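Local coordinates for protein mycosin-1 (Mycobacterium smegmatis, PDB 4KB5) that acts as a membrane-anchored subtilisin-like serine protease that cleaves the secreted protein EspB and may regulate ESX-1 type VII secretion and virulence, at residues V120-D125 with A322-Q327; A183-K186 with R190-E193; V258-I261 with P267-F270; A67-G72 with A163-H168. All coordinates share one frame; numbering follows the deposited sequence.

Interaction 1: V120-D125 with A322-Q327; sequences VGMAPD and AALVKQ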
ATOM      1  N   VAL A 120      -9.392  12.191 -11.923  1.00 30.25           N
ATOM      2  CA  VAL A 120      -9.397  12.686 -10.548  1.00 27.78           C
ATOM      3  C   VAL A 120      -9.028  11.528  -9.595  1.00 30.38           C
ATOM      4  O   VAL A 120      -9.326  10.347  -9.878  1.00 29.04           O
ATOM      5  CB  VAL A 120     -10.732  13.380 -10.169  1.00 27.99           C
ATOM      6  CG1 VAL A 120     -11.919  12.404 -10.204  1.00 27.79           C
ATOM      7  CG2 VAL A 120     -10.631  14.048  -8.808  1.00 26.33           C
ATOM      8  N   GLY A 121      -8.360  11.866  -8.492  1.00 29.78           N
ATOM      9  CA  GLY A 121      -8.054  10.903  -7.448  1.00 29.70           C
ATOM     10  C   GLY A 121      -9.292  10.580  -6.610  1.00 30.23           C
ATOM     11  O   GLY A 121     -10.318  11.275  -6.691  1.00 28.75           O
ATOM     12  N   MET A 122      -9.189   9.535  -5.793  1.00 28.84           N
ATOM     13  CA  MET A 122     -10.306   9.095  -4.949  1.00 30.02           C
ATOM     14  C   MET A 122     -10.744  10.215  -3.992  1.00 29.54           C
ATOM     15  O   MET A 122     -11.944  10.464  -3.809  1.00 28.24           O
ATOM     16  CB  MET A 122      -9.899   7.816  -4.193  1.00 32.25           C
ATOM     17  CG  MET A 122     -10.958   7.237  -3.274  1.00 37.04           C
ATOM     18  SD  MET A 122     -12.281   6.355  -4.133  1.00 41.97           S
ATOM     19  CE  MET A 122     -11.368   5.048  -4.940  1.00 38.18           C
ATOM     20  N   ALA A 123      -9.763  10.907  -3.410  1.00 29.19           N
ATOM     21  CA  ALA A 123     -10.015  11.900  -2.370  1.00 28.54           C
ATOM     22  C   ALA A 123      -9.220  13.184  -2.648  1.00 30.75           C
ATOM     23  O   ALA A 123      -8.172  13.416  -2.025  1.00 29.59           O
ATOM     24  CB  ALA A 123      -9.675  11.322  -1.000  1.00 27.39           C
ATOM     25  N   PRO A 124      -9.730  14.030  -3.577  1.00 32.28           N
ATOM     26  CA  PRO A 124      -8.993  15.192  -4.096  1.00 31.92           C
ATOM     27  C   PRO A 124      -8.799  16.349  -3.129  1.00 32.15           C
ATOM     28  O   PRO A 124      -8.125  17.300  -3.491  1.00 32.47           O
ATOM     29  CB  PRO A 124      -9.845  15.652  -5.299  1.00 32.17           C
ATOM     30  CG  PRO A 124     -11.225  15.163  -4.995  1.00 33.04           C
ATOM     31  CD  PRO A 124     -11.035  13.861  -4.255  1.00 31.74           C
ATOM     32  N   ASP A 125      -9.391  16.291  -1.938  1.00 31.80           N
ATOM     33  CA  ASP A 125      -9.170  17.325  -0.926  1.00 33.29           C
ATOM     34  C   ASP A 125      -8.186  16.945   0.206  1.00 32.57           C
ATOM     35  O   ASP A 125      -7.973  17.748   1.118  1.00 33.06           O
ATOM     36  CB  ASP A 125     -10.494  17.781  -0.300  1.00 34.91           C
ATOM     37  CG  ASP A 125     -11.329  18.661  -1.228  1.00 39.45           C
ATOM     38  OD1 ASP A 125     -10.767  19.436  -2.031  1.00 39.48           O
ATOM     39  OD2 ASP A 125     -12.571  18.589  -1.129  1.00 39.61           O
ATOM     40  N   ALA A 322     -10.287   5.050   2.422  1.00 25.24           N
ATOM     41  CA  ALA A 322     -10.180   5.223   3.878  1.00 25.96           C
ATOM     42  C   ALA A 322     -10.268   6.701   4.282  1.00 26.89           C
ATOM     43  O   ALA A 322     -10.895   7.041   5.302  1.00 26.94           O
ATOM     44  CB  ALA A 322      -8.907   4.562   4.416  1.00 24.87           C
ATOM     45  N   ALA A 323      -9.666   7.578   3.471  1.00 26.83           N
ATOM     46  CA  ALA A 323      -9.751   9.024   3.703  1.00 27.46           C
ATOM     47  C   ALA A 323     -11.174   9.564   3.530  1.00 27.13           C
ATOM     48  O   ALA A 323     -11.647  10.371   4.336  1.00 30.28           O
ATOM     49  CB  ALA A 323      -8.773   9.763   2.797  1.00 26.20           C
ATOM     50  N   LEU A 324     -11.862   9.120   2.482  1.00 26.46           N
ATOM     51  CA  LEU A 324     -13.293   9.442   2.333  1.00 27.93           C
ATOM     52  C   LEU A 324     -14.086   9.014   3.572  1.00 28.24           C
ATOM     53  O   LEU A 324     -14.854   9.801   4.137  1.00 28.05           O
ATOM     54  CB  LEU A 324     -13.875   8.772   1.079  1.00 26.95           C
ATOM     55  CG  LEU A 324     -13.238   9.175  -0.259  1.00 27.47           C
ATOM     56  CD1 LEU A 324     -14.018   8.603  -1.431  1.00 27.27           C
ATOM     57  CD2 LEU A 324     -13.159  10.688  -0.378  1.00 26.14           C
ATOM     58  N   VAL A 325     -13.881   7.766   3.994  1.00 28.67           N
ATOM     59  CA  VAL A 325     -14.572   7.228   5.171  1.00 30.12           C
ATOM     60  C   VAL A 325     -14.226   8.050   6.415  1.00 31.70           C
ATOM     61  O   VAL A 325     -15.111   8.396   7.199  1.00 31.75           O
ATOM     62  CB  VAL A 325     -14.249   5.731   5.388  1.00 30.16           C
ATOM     63  CG1 VAL A 325     -14.852   5.230   6.696  1.00 29.65           C
ATOM     64  CG2 VAL A 325     -14.748   4.909   4.206  1.00 29.64           C
ATOM     65  N   LYS A 326     -12.947   8.400   6.562  1.00 32.30           N
ATOM     66  CA  LYS A 326     -12.489   9.193   7.708  1.00 32.37           C
ATOM     67  C   LYS A 326     -13.169  10.572   7.782  1.00 33.66           C
ATOM     68  O   LYS A 326     -13.547  11.022   8.859  1.00 33.95           O
ATOM     69  CB  LYS A 326     -10.961   9.310   7.688  1.00 33.10           C
ATOM     70  CG  LYS A 326     -10.341  10.104   8.825  1.00 36.97           C
ATOM     71  CD  LYS A 326     -10.659   9.504  10.187  1.00 40.82           C
ATOM     72  CE  LYS A 326     -10.028  10.328  11.290  1.00 42.15           C
ATOM     73  NZ  LYS A 326     -10.456   9.855  12.630  1.00 47.25           N
ATOM     74  N   GLN A 327     -13.330  11.239   6.641  1.00 33.53           N
ATOM     75  CA  GLN A 327     -14.068  12.501   6.624  1.00 34.60           C
ATOM     76  C   GLN A 327     -15.547  12.295   6.960  1.00 35.12           C
ATOM     77  O   GLN A 327     -16.108  13.033   7.769  1.00 36.88           O
ATOM     78  CB  GLN A 327     -13.939  13.238   5.282  1.00 34.10           C
ATOM     79  CG  GLN A 327     -14.699  14.565   5.294  1.00 34.10           C
ATOM     80  CD  GLN A 327     -14.885  15.208   3.928  1.00 32.84           C
ATOM     81  OE1 GLN A 327     -15.427  16.304   3.838  1.00 37.69           O
ATOM     82  NE2 GLN A 327     -14.435  14.554   2.880  1.00 30.40           N
TER

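Interaction 2: A183-K186 with R190-E193; sequences ACYK and RIDE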
ATOM      1  N   ALA A 183       7.946  -6.474   1.223  1.00 35.67           N
ATOM      2  CA  ALA A 183       9.220  -7.185   1.393  1.00 35.80           C
ATOM      3  C   ALA A 183       8.969  -8.688   1.459  1.00 35.12           C
ATOM      4  O   ALA A 183       8.230  -9.156   2.327  1.00 35.94           O
ATOM      5  CB  ALA A 183       9.924  -6.696   2.651  1.00 32.81           C
ATOM      6  N   CYS A 184       9.593  -9.426   0.543  1.00 34.05           N
ATOM      7  CA  CYS A 184       9.363 -10.858   0.352  1.00 35.68           C
ATOM      8  C   CYS A 184      10.592 -11.669   0.726  1.00 35.36           C
ATOM      9  O   CYS A 184      11.708 -11.302   0.374  1.00 34.88           O
ATOM     10  CB  CYS A 184       9.016 -11.159  -1.111  1.00 38.39           C
ATOM     11  SG  CYS A 184       7.458 -10.455  -1.701  1.00 45.67           S
ATOM     12  N   TYR A 185      10.380 -12.765   1.443  1.00 34.20           N
ATOM     13  CA  TYR A 185      11.456 -13.681   1.804  1.00 34.12           C
ATOM     14  C   TYR A 185      10.927 -15.081   2.115  1.00 36.34           C
ATOM     15  O   TYR A 185       9.760 -15.248   2.497  1.00 35.25           O
ATOM     16  CB  TYR A 185      12.311 -13.131   2.957  1.00 33.66           C
ATOM     17  CG  TYR A 185      11.600 -12.837   4.265  1.00 32.85           C
ATOM     18  CD1 TYR A 185      10.923 -11.635   4.460  1.00 31.88           C
ATOM     19  CD2 TYR A 185      11.644 -13.744   5.323  1.00 33.65           C
ATOM     20  CE1 TYR A 185      10.294 -11.349   5.663  1.00 31.96           C
ATOM     21  CE2 TYR A 185      11.019 -13.472   6.538  1.00 34.59           C
ATOM     22  CZ  TYR A 185      10.340 -12.272   6.703  1.00 34.93           C
ATOM     23  OH  TYR A 185       9.715 -11.982   7.901  1.00 34.41           O
ATOM     24  N   LYS A 186      11.794 -16.074   1.926  1.00 35.39           N
ATOM     25  CA  LYS A 186      11.458 -17.467   2.169  1.00 36.48           C
ATOM     26  C   LYS A 186      11.162 -17.724   3.638  1.00 34.74           C
ATOM     27  O   LYS A 186      11.770 -17.110   4.525  1.00 32.72           O
ATOM     28  CB  LYS A 186      12.591 -18.383   1.693  1.00 38.55           C
ATOM     29  CG  LYS A 186      12.725 -18.417   0.182  1.00 42.35           C
ATOM     30  CD  LYS A 186      13.819 -19.363  -0.285  0.66 45.81           C
ATOM     31  CE  LYS A 186      14.049 -19.195  -1.779  0.67 49.01           C
ATOM     32  NZ  LYS A 186      14.943 -20.245  -2.339  1.00 57.85           N
ATOM     33  N   ARG A 190      14.596 -16.481   8.264  1.00 58.38           N
ATOM     34  CA  ARG A 190      13.935 -15.654   9.268  1.00 58.13           C
ATOM     35  C   ARG A 190      14.625 -14.304   9.467  1.00 56.93           C
ATOM     36  O   ARG A 190      15.807 -14.241   9.803  1.00 62.62           O
ATOM     37  CB  ARG A 190      13.852 -16.400  10.602  1.00 59.35           C
ATOM     38  CD  ARG A 190      11.723 -17.200   9.541  1.00 56.33           C
ATOM     39  NE  ARG A 190      10.532 -16.459   9.945  1.00 59.73           N
ATOM     40  CZ  ARG A 190      10.030 -16.466  11.176  0.02 59.55           C
ATOM     41  NH1 ARG A 190      10.616 -17.178  12.129  0.93 60.07           N
ATOM     42  NH2 ARG A 190       8.941 -15.763  11.454  1.00 60.45           N
ATOM     43  N   ILE A 191      13.870 -13.228   9.260  1.00 48.48           N
ATOM     44  CA  ILE A 191      14.363 -11.874   9.479  1.00 43.38           C
ATOM     45  C   ILE A 191      13.755 -11.341  10.775  1.00 42.73           C
ATOM     46  O   ILE A 191      12.583 -11.571  11.054  1.00 41.90           O
ATOM     47  CB  ILE A 191      13.997 -10.945   8.290  1.00 41.31           C
ATOM     48  CG1 ILE A 191      14.863 -11.279   7.073  1.00 40.61           C
ATOM     49  CG2 ILE A 191      14.134  -9.472   8.664  1.00 39.34           C
ATOM     50  CD1 ILE A 191      14.360 -10.677   5.777  1.00 41.22           C
ATOM     51  N   ASP A 192      14.548 -10.638  11.573  1.00 40.00           N
ATOM     52  CA  ASP A 192      14.010  -9.994  12.760  1.00 42.98           C
ATOM     53  C   ASP A 192      13.171  -8.759  12.370  1.00 43.01           C
ATOM     54  O   ASP A 192      13.718  -7.693  12.054  1.00 43.27           O
ATOM     55  CB  ASP A 192      15.142  -9.630  13.725  1.00 43.10           C
ATOM     56  CG  ASP A 192      14.643  -9.020  15.015  1.00 46.61           C
ATOM     57  OD1 ASP A 192      13.416  -8.774  15.154  1.00 45.80           O
ATOM     58  OD2 ASP A 192      15.494  -8.774  15.899  1.00 49.08           O
ATOM     59  N   GLU A 193      11.849  -8.928  12.411  1.00 38.79           N
ATOM     60  CA  GLU A 193      10.871  -7.916  12.011  1.00 38.26           C
ATOM     61  C   GLU A 193      10.231  -7.244  13.191  1.00 38.08           C
ATOM     62  O   GLU A 193       9.214  -6.563  13.021  1.00 37.69           O
ATOM     63  CB  GLU A 193       9.712  -8.581  11.273  1.00 38.91           C
ATOM     64  CG  GLU A 193       9.910  -8.829   9.809  1.00 38.16           C
ATOM     65  CD  GLU A 193       8.587  -9.042   9.094  1.00 37.00           C
ATOM     66  OE1 GLU A 193       8.584  -9.797   8.095  1.00 34.37           O
ATOM     67  OE2 GLU A 193       7.560  -8.464   9.537  1.00 34.41           O
TER
HETATM   68  O   HOH W   1      10.422 -13.246  10.056  1.00 47.37           O

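Interaction 3: V258-I261 with P267-F270; sequences VGSI and PSNF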
ATOM      1  N   VAL A 258      -3.932  -5.140   0.356  1.00 25.98           N
ATOM      2  CA  VAL A 258      -4.723  -4.973  -0.868  1.00 25.19           C
ATOM      3  C   VAL A 258      -4.098  -5.623  -2.096  1.00 25.70           C
ATOM      4  O   VAL A 258      -2.961  -5.319  -2.477  1.00 28.25           O
ATOM      5  CB  VAL A 258      -5.030  -3.488  -1.127  1.00 24.80           C
ATOM      6  CG1 VAL A 258      -5.974  -3.326  -2.318  1.00 25.23           C
ATOM      7  CG2 VAL A 258      -5.612  -2.841   0.129  1.00 22.50           C
ATOM      8  N   GLY A 259      -4.849  -6.532  -2.707  1.00 27.18           N
ATOM      9  CA  GLY A 259      -4.432  -7.186  -3.950  1.00 27.11           C
ATOM     10  C   GLY A 259      -4.996  -6.466  -5.169  1.00 27.03           C
ATOM     11  O   GLY A 259      -5.791  -5.530  -5.046  1.00 26.71           O
ATOM     12  N   SER A 260      -4.613  -6.928  -6.349  1.00 28.09           N
ATOM     13  CA  SER A 260      -5.010  -6.256  -7.586  1.00 30.97           C
ATOM     14  C   SER A 260      -6.043  -7.022  -8.435  1.00 32.13           C
ATOM     15  O   SER A 260      -5.942  -8.240  -8.577  1.00 31.96           O
ATOM     16  CB  SER A 260      -3.766  -5.967  -8.429  1.00 29.39           C
ATOM     17  OG  SER A 260      -4.147  -5.416  -9.669  1.00 34.38           O
ATOM     18  N   ILE A 261      -7.021  -6.294  -8.987  1.00 32.45           N
ATOM     19  CA  ILE A 261      -7.890  -6.824 -10.065  1.00 34.45           C
ATOM     20  C   ILE A 261      -7.721  -6.077 -11.403  1.00 37.09           C
ATOM     21  O   ILE A 261      -7.301  -4.903 -11.440  1.00 36.31           O
ATOM     22  CB  ILE A 261      -9.390  -6.824  -9.709  1.00 33.90           C
ATOM     23  CG1 ILE A 261      -9.862  -5.415  -9.324  1.00 33.35           C
ATOM     24  CG2 ILE A 261      -9.683  -7.853  -8.619  1.00 35.15           C
ATOM     25  CD1 ILE A 261     -11.243  -5.070  -9.836  1.00 32.54           C
ATOM     26  N   PRO A 267      -8.888 -11.307 -10.354  1.00 42.51           N
ATOM     27  CA  PRO A 267      -7.570 -11.111  -9.736  1.00 40.05           C
ATOM     28  C   PRO A 267      -6.456 -11.088 -10.777  1.00 41.37           C
ATOM     29  O   PRO A 267      -6.477 -11.888 -11.713  1.00 40.98           O
ATOM     30  CB  PRO A 267      -7.418 -12.342  -8.836  1.00 41.54           C
ATOM     31  CG  PRO A 267      -8.808 -12.784  -8.541  1.00 40.89           C
ATOM     32  CD  PRO A 267      -9.639 -12.417  -9.727  1.00 40.57           C
ATOM     33  N   SER A 268      -5.496 -10.176 -10.621  1.00 38.40           N
ATOM     34  CA  SER A 268      -4.365 -10.082 -11.542  1.00 35.76           C
ATOM     35  C   SER A 268      -3.375 -11.214 -11.336  1.00 36.48           C
ATOM     36  O   SER A 268      -3.075 -11.593 -10.206  1.00 34.39           O
ATOM     37  CB  SER A 268      -3.635  -8.748 -11.368  1.00 33.97           C
ATOM     38  OG  SER A 268      -4.552  -7.664 -11.413  1.00 33.60           O
ATOM     39  N   ASN A 269      -2.836 -11.720 -12.437  1.00 38.08           N
ATOM     40  CA  ASN A 269      -1.837 -12.784 -12.400  1.00 41.40           C
ATOM     41  C   ASN A 269      -0.596 -12.456 -11.571  1.00 39.71           C
ATOM     42  O   ASN A 269       0.040 -13.360 -11.050  1.00 41.08           O
ATOM     43  CB  ASN A 269      -1.429 -13.207 -13.823  1.00 48.50           C
ATOM     44  CG  ASN A 269      -0.831 -12.059 -14.637  1.00 56.56           C
ATOM     45  OD1 ASN A 269      -1.507 -11.468 -15.480  1.00 64.27           O
ATOM     46  ND2 ASN A 269       0.441 -11.744 -14.393  1.00 58.21           N
ATOM     47  N   PHE A 270      -0.260 -11.169 -11.445  1.00 35.86           N
ATOM     48  CA  PHE A 270       0.968 -10.755 -10.765  1.00 33.84           C
ATOM     49  C   PHE A 270       0.764 -10.482  -9.252  1.00 33.45           C
ATOM     50  O   PHE A 270       1.734 -10.314  -8.526  1.00 35.01           O
ATOM     51  CB  PHE A 270       1.573  -9.522 -11.469  1.00 33.14           C
ATOM     52  CG  PHE A 270       0.641  -8.327 -11.504  1.00 34.28           C
ATOM     53  CD1 PHE A 270       0.421  -7.555 -10.355  1.00 30.82           C
ATOM     54  CD2 PHE A 270      -0.046  -7.997 -12.671  1.00 32.31           C
ATOM     55  CE1 PHE A 270      -0.453  -6.480 -10.375  1.00 31.35           C
ATOM     56  CE2 PHE A 270      -0.922  -6.917 -12.693  1.00 32.07           C
ATOM     57  CZ  PHE A 270      -1.127  -6.161 -11.549  1.00 31.86           C
TER

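Interaction 4: A67-G72 with A163-H168; sequences AVIDTG and ARSVVH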
ATOM      1  N   ALA A  67      -0.363   9.794   4.469  1.00 27.70           N
ATOM      2  CA  ALA A  67       1.050   9.586   4.242  1.00 27.66           C
ATOM      3  C   ALA A  67       1.250   8.551   3.151  1.00 27.43           C
ATOM      4  O   ALA A  67       0.645   7.461   3.160  1.00 28.40           O
ATOM      5  CB  ALA A  67       1.744   9.155   5.530  1.00 26.36           C
ATOM      6  N   VAL A  68       2.108   8.884   2.203  1.00 25.87           N
ATOM      7  CA  VAL A  68       2.393   7.989   1.098  1.00 25.89           C
ATOM      8  C   VAL A  68       3.811   7.493   1.298  1.00 27.43           C
ATOM      9  O   VAL A  68       4.776   8.255   1.139  1.00 27.65           O
ATOM     10  CB  VAL A  68       2.229   8.709  -0.250  1.00 25.75           C
ATOM     11  CG1 VAL A  68       2.414   7.741  -1.411  1.00 25.68           C
ATOM     12  CG2 VAL A  68       0.863   9.376  -0.323  1.00 25.76           C
ATOM     13  N   ILE A  69       3.943   6.225   1.680  1.00 27.21           N
ATOM     14  CA  ILE A  69       5.271   5.637   1.897  1.00 27.10           C
ATOM     15  C   ILE A  69       5.634   4.836   0.654  1.00 28.79           C
ATOM     16  O   ILE A  69       5.081   3.758   0.395  1.00 28.86           O
ATOM     17  CB  ILE A  69       5.353   4.829   3.222  1.00 26.06           C
ATOM     18  CG1 ILE A  69       5.025   5.748   4.417  1.00 24.17           C
ATOM     19  CG2 ILE A  69       6.737   4.211   3.386  1.00 24.85           C
ATOM     20  CD1 ILE A  69       5.083   5.082   5.790  1.00 24.45           C
ATOM     21  N   ASP A  70       6.541   5.393  -0.145  1.00 28.99           N
ATOM     22  CA  ASP A  70       6.721   4.931  -1.527  1.00 28.67           C
ATOM     23  C   ASP A  70       8.094   5.404  -2.031  1.00 29.51           C
ATOM     24  O   ASP A  70       9.058   5.442  -1.254  1.00 28.35           O
ATOM     25  CB  ASP A  70       5.579   5.522  -2.386  1.00 30.25           C
ATOM     26  CG  ASP A  70       5.249   4.684  -3.620  1.00 31.31           C
ATOM     27  OD1 ASP A  70       6.138   4.456  -4.475  1.00 34.03           O
ATOM     28  OD2 ASP A  70       4.070   4.278  -3.759  1.00 33.89           O
ATOM     29  N   THR A  71       8.174   5.788  -3.312  1.00 29.68           N
ATOM     30  CA  THR A  71       9.446   6.172  -3.936  1.00 30.66           C
ATOM     31  C   THR A  71       9.692   7.684  -3.975  1.00 30.29           C
ATOM     32  O   THR A  71      10.537   8.150  -4.733  1.00 32.16           O
ATOM     33  CB  THR A  71       9.591   5.624  -5.375  1.00 31.91           C
ATOM     34  OG1 THR A  71       8.647   6.270  -6.248  1.00 30.91           O
ATOM     35  CG2 THR A  71       9.419   4.095  -5.419  1.00 30.46           C
ATOM     36  N   GLY A  72       8.975   8.435  -3.145  1.00 28.51           N
ATOM     37  CA  GLY A  72       8.981   9.880  -3.209  1.00 28.57           C
ATOM     38  C   GLY A  72       7.972  10.398  -4.226  1.00 29.02           C
ATOM     39  O   GLY A  72       7.418   9.623  -5.019  1.00 30.16           O
ATOM     40  N   ALA A 163       9.902   0.420   9.215  1.00 27.82           N
ATOM     41  CA  ALA A 163       9.472   0.582  10.608  1.00 27.15           C
ATOM     42  C   ALA A 163       9.629   2.015  11.104  1.00 27.52           C
ATOM     43  O   ALA A 163       8.716   2.586  11.709  1.00 27.42           O
ATOM     44  CB  ALA A 163      10.233  -0.386  11.518  1.00 26.89           C
ATOM     45  N   ARG A 164      10.788   2.600  10.825  1.00 29.37           N
ATOM     46  CA  ARG A 164      11.058   3.983  11.197  1.00 28.74           C
ATOM     47  C   ARG A 164      10.116   4.937  10.469  1.00 26.89           C
ATOM     48  O   ARG A 164       9.571   5.864  11.071  1.00 27.83           O
ATOM     49  CB  ARG A 164      12.513   4.347  10.892  1.00 30.73           C
ATOM     50  CG  ARG A 164      13.490   3.968  11.992  1.00 33.53           C
ATOM     51  CD  ARG A 164      14.851   4.607  11.767  1.00 35.16           C
ATOM     52  NE  ARG A 164      15.627   3.897  10.754  1.00 36.48           N
ATOM     53  CZ  ARG A 164      15.933   4.398   9.561  1.00 34.08           C
ATOM     54  NH1 ARG A 164      15.527   5.614   9.226  1.00 31.69           N
ATOM     55  NH2 ARG A 164      16.644   3.681   8.702  1.00 35.60           N
ATOM     56  N   SER A 165       9.924   4.705   9.174  1.00 27.41           N
ATOM     57  CA  SER A 165       9.018   5.554   8.360  1.00 28.69           C
ATOM     58  C   SER A 165       7.568   5.545   8.874  1.00 28.16           C
ATOM     59  O   SER A 165       6.893   6.584   8.872  1.00 29.10           O
ATOM     60  CB  SER A 165       9.109   5.198   6.865  1.00 28.06           C
ATOM     61  OG  SER A 165       8.436   3.984   6.561  1.00 28.79           O
ATOM     62  N   VAL A 166       7.115   4.389   9.370  1.00 28.08           N
ATOM     63  CA  VAL A 166       5.774   4.268   9.947  1.00 27.11           C
ATOM     64  C   VAL A 166       5.640   5.084  11.235  1.00 27.87           C
ATOM     65  O   VAL A 166       4.652   5.815  11.421  1.00 28.40           O
ATOM     66  CB  VAL A 166       5.393   2.778  10.188  1.00 27.90           C
ATOM     67  CG1 VAL A 166       4.059   2.652  10.921  1.00 26.55           C
ATOM     68  CG2 VAL A 166       5.329   2.032   8.868  1.00 27.28           C
ATOM     69  N   VAL A 167       6.625   4.972  12.126  1.00 28.46           N
ATOM     70  CA  VAL A 167       6.621   5.788  13.354  1.00 29.15           C
ATOM     71  C   VAL A 167       6.600   7.271  12.986  1.00 27.26           C
ATOM     72  O   VAL A 167       5.818   8.059  13.536  1.00 27.75           O
ATOM     73  CB  VAL A 167       7.847   5.482  14.260  1.00 31.66           C
ATOM     74  CG1 VAL A 167       7.994   6.537  15.361  1.00 31.26           C
ATOM     75  CG2 VAL A 167       7.743   4.080  14.851  1.00 31.22           C
ATOM     76  N   HIS A 168       7.457   7.632  12.038  1.00 29.13           N
ATOM     77  CA  HIS A 168       7.580   9.021  11.577  1.00 29.69           C
ATOM     78  C   HIS A 168       6.287   9.564  11.003  1.00 30.70           C
ATOM     79  O   HIS A 168       5.826  10.650  11.388  1.00 30.63           O
ATOM     80  CB  HIS A 168       8.701   9.120  10.549  1.00 31.02           C
ATOM     81  CG  HIS A 168       9.224  10.526  10.359  1.00 34.28           C
ATOM     82  ND1 HIS A 168       9.228  11.147   9.162  1.00 35.95           N
ATOM     83  CD2 HIS A 168       9.743  11.434  11.273  1.00 34.93           C
ATOM     84  CE1 HIS A 168       9.745  12.383   9.301  1.00 35.92           C
ATOM     85  NE2 HIS A 168      10.056  12.560  10.594  1.00 38.55           N
TER

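Interaction 1: V120-D125 with A322-Q327
Leu-324 is the bump of this contact: its forked end projects from helix 311-328 onto the bend of the loop at Met-122 and Ala-123. Its two methyls are shared out between these residues. CD2 presses on the methyl of Ala-123, 3.6 Å from CB, and CD1 lies 3.8 Å from CG of Met-122. Between the two branches stands the main-chain carbonyl of Met-122, whose O is 3.6 Å from Leu-324 CD2 and 3.7 Å from CD1, so both methyls touch the carbonyl O as well as a side-chain carbon. That oxygen is not left to the leucine alone, since it accepts a hydrogen bond from NE2 of Gln-56.

The methionine gives the hollow one of its walls. CG stands anti to the backbone N (chi1 -180°), and the chain then bends at both chi2 and chi3, which lays the thioether across the leucine at about a right angle; SD comes to 3.9 Å from Leu-324 CD1. One residue earlier on the helix, Ala-323 is a much lower bump, its CB meeting CB of Ala-123 at 4.2 Å. Small residues at both of these places let the loop come close to the helix, with the CA atoms of Ala-123 and Leu-324 only 6.2 Å apart.

No hydrogen bond crosses the interface; the side-chain contacts are apolar and the residues in touch are buried. The loop is tied instead by backbone bonds to the end of helix 102-110 and leads into strand 127-132 of the central parallel sheet, while Ala-322 and Val-325 of helix 311-328 pack on helix 334-343.

Interaction 2: A183-K186 with R190-E193
A buried tyrosine-carboxylate hydrogen bond, backed by a CH-pi contact, joins strand 183-186 to the loop that follows it and leads into helix 194-206. Tyr-185 OH donates to OE1 of Glu-193 across a very short 2.5 Å. The two side chains arrive from opposite directions, and OE1 sits at the edge of the ring, in its plane, with the carboxylate turned 73° from that plane. Such a short bond is consistent with a strong, charge-assisted interaction. The glutamate is held from its other oxygen as well: OE2 accepts a hydrogen bond from Trp-250 NE1 and is also hydrogen-bonded to the hydroxyls of Ser-247 and Tyr-251, which would probably stabilise a buried negative charge.

Over one face of the tyrosine ring lies the end of Ile-191. Its CD1 is 3.9 Å from the ring centroid and only 16° off the ring normal, with CD1 to Tyr-185 CD1 at 3.8 Å. The ring is brought beneath this methyl by a chi1 of 59°, which sets CG between the backbone N and the carbonyl carbon. A water donates to Tyr-185 OH at 2.6 Å and to the carbonyl O of Ile-191 at 2.9 Å, linking the phenol to the backbone of the loop.

Strand 183-186 pairs antiparallel with 244-247, and Cys-184 carries the disulfide to Cys-222. Glu-193 is at the N-cap position of helix 194-206, and the contact thus spans a strand-loop-helix connection of the subtilisin-like α/β fold, away from the catalytic triad.

Interaction 3: V258-I261 with P267-F270
Strand 256-261 of the parallel subtilase sheet ends in a short connection that folds back beside it, and a single beta bridge, Ile-261 with Pro-267, marks where the two backbones come together, CA to CA 4.3 Å. Ser-268 N donates to the carbonyl O of Ser-260 at 2.9 Å. The N-H points nearly straight at the oxygen (169°), although the donor stands above the carbonyl plane, 35° out of it. Pro-267 CA adds a weaker CA-H...O contact to the same oxygen.

A second link runs between the serine hydroxyls: OG of Ser-260, anti to its own backbone N with chi1 175°, donates to OG of Ser-268 at 2.9 Å. The latter oxygen is also hydrogen-bonded to OE2 of Glu-284, so the carboxylate helps to position the serine that receives the bond. Ile-261 lays CG2 against the backbone of Pro-267. The Ser-260 side chain also touches helix 311-328 at Thr-311 and Ser-314, residues that bracket Ser-312, assigned to the charge relay system.

Phe-270 closes the contact near the hydroxyl pair: CB of Ser-268 lies over one face of its ring, and its CZ is 3.6 Å from Ser-260 OG.

Interaction 4: A67-G72 with A163-H168
Ser-165 is the first residue of helix 154-171 within 163-168 to touch the strand, where it meets Ile-69. Its OG lies 3.6 Å from both CG2 and CD1 of the isoleucine, between the two branches. A chi1 of 75° places OG between the backbone N and the carbonyl carbon, and there it is hydrogen-bonded to the carbonyl O of Leu-162, one turn back. The hydroxyl is thus satisfied within its own helix and offers the isoleucine only van der Waals contact.

Val-166 comes next and touches more lightly, with its N 4.2 Å and its CG2 4.3 Å from Ile-69 CD1. Ile-69 reaches this far because CG1 is anti to the carbonyl carbon (chi1 -59°) and the chain then runs on extended to CD1. The same isoleucine also packs on Leu-162 and on Ile-177 of the adjacent strand 176-179.

Asp-70, the next residue of the strand, is assigned to the charge relay system: its OD1 is hydrogen-bonded to His-101 ND1 and accepts a bond from Thr-71 N, the latter at 2.7 Å. With no hydrogen bond between them, the two segments meet through van der Waals packing, on the residue next to the charge-relay aspartate.

How the interactions relate
The four contacts lie in one subtilase domain without touching one another. Interactions 3 and 4 both reach the parallel sheet, through strands 256-261 and 65-70, with centres about 23 Å apart on opposite sides of the chain's centre. Both lie near the charge relay: side chains of Phe-270 and Ile-69 are about 9 and 10 Å from that of Ser-312, and 67-72 includes Asp-70. Helix 154-171 links interactions 4 and 2, whose nearest atoms are about 6 Å apart, since Ile-191 also packs on it. Helix 311-328 serves interaction 1 and touches Ser-260 of interaction 3. Interactions 1 and 2 are the farthest apart, about 33 Å between centres.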